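Local coordinates for uncharacterized protein (Bacteroides uniformis, PDB 4Q53) that is of unknown function but adopts a cystatin-like fold and belongs to the DUF4783 family, which is grouped in the NTF2 clan, at residues V28-Q33 against H101-D106; F60-Q65 against G72-I77. All blocks are in the same frame, centred on the assembly; numbering follows the deposited sequence. Where two conformers were deposited one is given.

Interaction 1: residues V28-Q33 against H101-D106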
# COMPACT_ATOMS: atom_id res chain seq x y z
N VAL A 28 -8.21 7.57 -0.77
CA VAL A 28 -6.95 7.09 -0.25
C VAL A 28 -5.95 8.23 -0.26
O VAL A 28 -5.75 8.88 -1.29
CB VAL A 28 -6.38 5.94 -1.10
CG1 VAL A 28 -5.09 5.42 -0.49
CG2 VAL A 28 -7.40 4.82 -1.23
N ASP A 29 -5.33 8.45 0.88
CA ASP A 29 -4.19 9.36 0.95
C ASP A 29 -2.93 8.61 0.60
O ASP A 29 -2.59 7.62 1.26
CB ASP A 29 -4.10 9.97 2.33
CG ASP A 29 -5.28 10.86 2.64
OD1 ASP A 29 -5.61 11.68 1.77
OD2 ASP A 29 -5.87 10.72 3.72
N LEU A 30 -2.24 9.08 -0.43
CA LEU A 30 -0.95 8.52 -0.80
C LEU A 30 0.14 9.51 -0.47
O LEU A 30 -0.03 10.71 -0.70
CB LEU A 30 -0.93 8.20 -2.30
CG LEU A 30 -2.03 7.25 -2.77
CD1 LEU A 30 -2.05 7.16 -4.28
CD2 LEU A 30 -1.85 5.87 -2.15
N ILE A 31 1.23 9.01 0.09
CA ILE A 31 2.41 9.86 0.29
C ILE A 31 3.58 9.04 -0.21
O ILE A 31 4.03 8.12 0.46
CB ILE A 31 2.63 10.29 1.75
CG1 ILE A 31 1.37 10.90 2.36
CG2 ILE A 31 3.74 11.31 1.82
CD1 ILE A 31 0.50 9.93 3.08
N ILE A 32 4.07 9.36 -1.40
CA ILE A 32 5.07 8.55 -2.08
C ILE A 32 6.25 9.43 -2.34
O ILE A 32 6.14 10.40 -3.09
CB ILE A 32 4.52 7.98 -3.39
CG1 ILE A 32 3.26 7.15 -3.13
CG2 ILE A 32 5.58 7.16 -4.08
CD1 ILE A 32 2.66 6.52 -4.34
N GLN A 33 7.39 9.13 -1.74
CA GLN A 33 8.55 10.03 -1.85
C GLN A 33 8.18 11.47 -1.52
O GLN A 33 8.55 12.41 -2.22
CB GLN A 33 9.18 9.96 -3.24
CG GLN A 33 9.99 8.70 -3.48
CD GLN A 33 10.91 8.39 -2.32
OE1 GLN A 33 10.56 7.58 -1.46
NE2 GLN A 33 12.06 9.06 -2.26
N HIS A 101 -6.90 3.29 3.71
CA HIS A 101 -7.17 4.72 3.76
C HIS A 101 -5.91 5.57 3.52
O HIS A 101 -6.00 6.71 3.09
CB HIS A 101 -7.77 5.05 5.12
CG HIS A 101 -7.96 6.51 5.37
ND1 HIS A 101 -8.78 7.30 4.58
CD2 HIS A 101 -7.44 7.33 6.31
CE1 HIS A 101 -8.75 8.54 5.03
NE2 HIS A 101 -7.94 8.58 6.08
N GLN A 102 -4.74 5.01 3.81
CA GLN A 102 -3.47 5.72 3.58
C GLN A 102 -2.37 4.74 3.22
O GLN A 102 -2.26 3.67 3.85
CB GLN A 102 -3.06 6.56 4.81
CG GLN A 102 -1.76 7.35 4.64
CD GLN A 102 -1.50 8.30 5.80
OE1 GLN A 102 -0.45 8.27 6.41
NE2 GLN A 102 -2.45 9.19 6.07
N ILE A 103 -1.57 5.11 2.22
CA ILE A 103 -0.34 4.40 1.89
C ILE A 103 0.79 5.41 1.90
O ILE A 103 0.73 6.41 1.19
CB ILE A 103 -0.40 3.75 0.48
CG1 ILE A 103 -1.61 2.81 0.38
CG2 ILE A 103 0.91 3.05 0.15
CD1 ILE A 103 -1.78 2.17 -0.98
N ARG A 104 1.82 5.13 2.69
CA ARG A 104 3.05 5.90 2.70
C ARG A 104 4.16 5.00 2.17
O ARG A 104 4.29 3.86 2.61
CB ARG A 104 3.38 6.38 4.11
CG ARG A 104 4.64 7.22 4.19
CD ARG A 104 5.01 7.68 5.61
NE ARG A 104 6.44 7.99 5.65
CZ ARG A 104 7.40 7.17 6.09
NH1 ARG A 104 7.13 5.98 6.63
NH2 ARG A 104 8.66 7.56 6.01
N ILE A 105 4.96 5.54 1.26
CA ILE A 105 6.08 4.82 0.69
C ILE A 105 7.27 5.78 0.73
O ILE A 105 7.22 6.88 0.18
CB ILE A 105 5.80 4.40 -0.77
CG1 ILE A 105 4.59 3.46 -0.82
CG2 ILE A 105 7.05 3.76 -1.39
CD1 ILE A 105 4.18 3.03 -2.21
N ASP A 106 8.33 5.37 1.41
CA ASP A 106 9.49 6.22 1.58
C ASP A 106 10.78 5.48 1.33
O ASP A 106 11.02 4.41 1.89
CB ASP A 106 9.54 6.84 2.94
CG ASP A 106 10.46 8.04 2.92
OD1 ASP A 106 10.06 9.07 2.32
OD2 ASP A 106 11.60 7.93 3.41
O HOH W 1 -5.21 9.33 5.83
O HOH W 2 13.56 8.77 0.87
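D29, I31 and Q33 carry the backbone bonds of strand 28-32 and the residue after it to strand 101-106, in a parallel ladder with the axes at 11°. D29 N donates to H101 O at 2.9 Å and D29 O accepts I103 N; I31 repeats the pattern between I103 O and I105 N, and Q33 N ends it on I105 O at 3.0 Å.

The apolar contacts lie on the face of L30, I32, I103 and I105. V28 CG1 is 4.4 Å from I103 CG1, and I32 CG2 approaches I105 CB at 4.3 Å. Beta-branched isoleucines suit strands and fill this face, where T47 and F51 of helix 41-54 touch L30, I32 and I105.

The face of D29, I31, Q102 and R104 is mixed, with polar groups round one isoleucine. Water 1 donates to D29 OD2 at 2.6 Å and accepts from Q102 NE2 at 2.8 Å, while D29 OD1 is hydrogen-bonded to H38 ND1. The extended Q102 chain meets I31 CD1, 3.7 Å from Q102 CD; an I31 chi2 of 93°, well off a staggered value, puts CD1 there.

The chemistry thus gives this strand pair an apolar side turned to a helix and a partly exposed side where carboxylate and amide share a water.

Interaction 2: residues F60-Q65 against G72-I77; sequences FNVNHQ and GFVIGI
H64 and F73 meet in a T-shaped stack, the edge of the F73 ring turned to the face of the H64 ring. Their planes stand at 84°, and F73 CE2 lies 3.7 Å above the imidazole, over its centre. F73 CG sits between its backbone N and carbonyl carbon (chi1 67°), a position from which the ring reaches both H64 and Q65: one ring face, toward the rim, lies over Q65 C, so this aromatic serves two neighbours on the partner strand.

I77 is held mainly through its backbone. I77 N donates to N61 O at 2.9 Å, and I77 O accepts hydrogen bonds from N61 N, at 3.0 Å, and from water 3, which also accepts one from N61 ND2. F60 CD1 lies 3.4 Å from I77 O, and F60 CE1 is 3.7 Å from G76 C. Glycine suits position 76 because a CB there would clash with N61 O. An alanine in place of F60 would probably open a gap beside the G76-I77 backbone and leave F12 without the ring it meets.

Between these ends I75 O accepts N63 N at 2.9 Å and, weakly, H64 N, while I75 N returns a bond to H64 O. Two residues thus face one: a classic beta bulge, in the antiparallel hairpin of strands 57-67 and 71-80 of this cystatin-like sheet.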
# COMPACT_ATOMS: atom_id res chain seq x y z
N PHE A 60 8.50 -8.15 -0.57
CA PHE A 60 7.86 -7.31 0.43
C PHE A 60 7.79 -8.13 1.70
O PHE A 60 7.24 -9.23 1.71
CB PHE A 60 6.47 -6.86 -0.01
CG PHE A 60 5.78 -5.96 0.98
CD1 PHE A 60 6.38 -4.79 1.39
CD2 PHE A 60 4.55 -6.30 1.49
CE1 PHE A 60 5.76 -3.95 2.30
CE2 PHE A 60 3.93 -5.46 2.40
CZ PHE A 60 4.54 -4.29 2.81
N ASN A 61 8.36 -7.60 2.76
CA ASN A 61 8.38 -8.28 4.04
C ASN A 61 7.84 -7.38 5.12
O ASN A 61 8.37 -6.29 5.36
CB ASN A 61 9.79 -8.73 4.40
CG ASN A 61 10.27 -9.86 3.50
OD1 ASN A 61 9.95 -11.03 3.71
ND2 ASN A 61 11.04 -9.51 2.48
N VAL A 62 6.80 -7.86 5.79
CA VAL A 62 6.15 -7.13 6.87
C VAL A 62 6.89 -7.37 8.17
O VAL A 62 7.34 -8.48 8.43
CB VAL A 62 4.69 -7.58 6.99
CG1 VAL A 62 3.98 -6.94 8.17
CG2 VAL A 62 3.94 -7.28 5.69
N ASN A 63 7.01 -6.32 8.98
CA ASN A 63 7.60 -6.45 10.32
C ASN A 63 6.71 -5.99 11.47
O ASN A 63 7.07 -6.18 12.62
CB ASN A 63 8.98 -5.77 10.38
CG ASN A 63 9.96 -6.43 9.46
OD1 ASN A 63 10.28 -7.60 9.63
ND2 ASN A 63 10.44 -5.70 8.46
N HIS A 64 5.56 -5.40 11.17
CA HIS A 64 4.62 -5.03 12.23
C HIS A 64 3.26 -4.84 11.62
O HIS A 64 3.12 -4.13 10.61
CB HIS A 64 5.09 -3.75 12.86
CG HIS A 64 4.51 -3.39 14.20
ND1 HIS A 64 3.73 -4.20 15.00
CD2 HIS A 64 4.68 -2.25 14.89
CE1 HIS A 64 3.44 -3.54 16.11
NE2 HIS A 64 4.02 -2.36 16.08
N GLN A 65 2.25 -5.46 12.21
CA GLN A 65 0.88 -5.26 11.76
C GLN A 65 -0.07 -5.44 12.92
O GLN A 65 0.25 -6.09 13.91
CB GLN A 65 0.54 -6.22 10.62
CG GLN A 65 0.78 -7.66 10.95
CD GLN A 65 0.59 -8.55 9.76
OE1 GLN A 65 -0.48 -8.56 9.14
NE2 GLN A 65 1.62 -9.29 9.41
N GLY A 72 -6.57 -0.48 11.35
CA GLY A 72 -5.45 -1.41 11.37
C GLY A 72 -4.28 -0.86 10.58
O GLY A 72 -4.39 0.18 9.95
N PHE A 73 -3.15 -1.55 10.65
CA PHE A 73 -1.95 -1.09 9.99
C PHE A 73 -1.06 -2.27 9.59
O PHE A 73 -1.09 -3.32 10.24
CB PHE A 73 -1.15 -0.13 10.90
CG PHE A 73 -0.57 -0.79 12.12
CD1 PHE A 73 -1.32 -0.92 13.28
CD2 PHE A 73 0.71 -1.31 12.10
CE1 PHE A 73 -0.79 -1.54 14.40
CE2 PHE A 73 1.23 -1.93 13.21
CZ PHE A 73 0.48 -2.05 14.35
N VAL A 74 -0.28 -2.06 8.53
CA VAL A 74 0.77 -2.96 8.07
C VAL A 74 2.02 -2.11 7.75
O VAL A 74 1.92 -1.09 7.04
CB VAL A 74 0.33 -3.72 6.81
CG1 VAL A 74 1.49 -4.49 6.20
CG2 VAL A 74 -0.83 -4.65 7.14
N ILE A 75 3.16 -2.52 8.28
CA ILE A 75 4.43 -1.84 8.05
C ILE A 75 5.44 -2.85 7.56
O ILE A 75 5.63 -3.90 8.17
CB ILE A 75 4.96 -1.19 9.36
CG1 ILE A 75 3.91 -0.22 9.89
CG2 ILE A 75 6.27 -0.43 9.11
CD1 ILE A 75 4.20 0.28 11.28
N GLY A 76 6.12 -2.53 6.46
CA GLY A 76 7.09 -3.45 5.93
C GLY A 76 8.08 -2.79 5.00
O GLY A 76 8.02 -1.58 4.74
N ILE A 77 8.97 -3.61 4.47
CA ILE A 77 10.02 -3.17 3.57
C ILE A 77 9.81 -3.78 2.19
O ILE A 77 9.71 -5.00 2.03
CB ILE A 77 11.43 -3.57 4.07
CG1 ILE A 77 11.73 -2.98 5.44
CG2 ILE A 77 12.51 -3.16 3.09
CD1 ILE A 77 12.05 -1.54 5.44
O HOH W 3 11.68 -6.96 1.53

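How the interactions relate
From the N terminus, helices 6-14 and 17-20 and the short strand 24-25 precede strand 28-32, the first partner of interaction 1. The chain goes on through strand 35-40 and helix 41-54 to the hairpin, where interaction 2 closes a short loop between 60-65 and 72-77. Strands 83-87 and 91-94 follow before 101-106 returns to 28-33, so interaction 1 closes a long loop that wholly encloses the short one. The two contacts do not touch: their centres are about 14 Å apart. They nevertheless belong to one mixed sheet, since strands 83-87 and 91-94 each pair with both 71-80 and 97-107. Helix 41-54 packs against interaction 1, helix 6-14 against interaction 2.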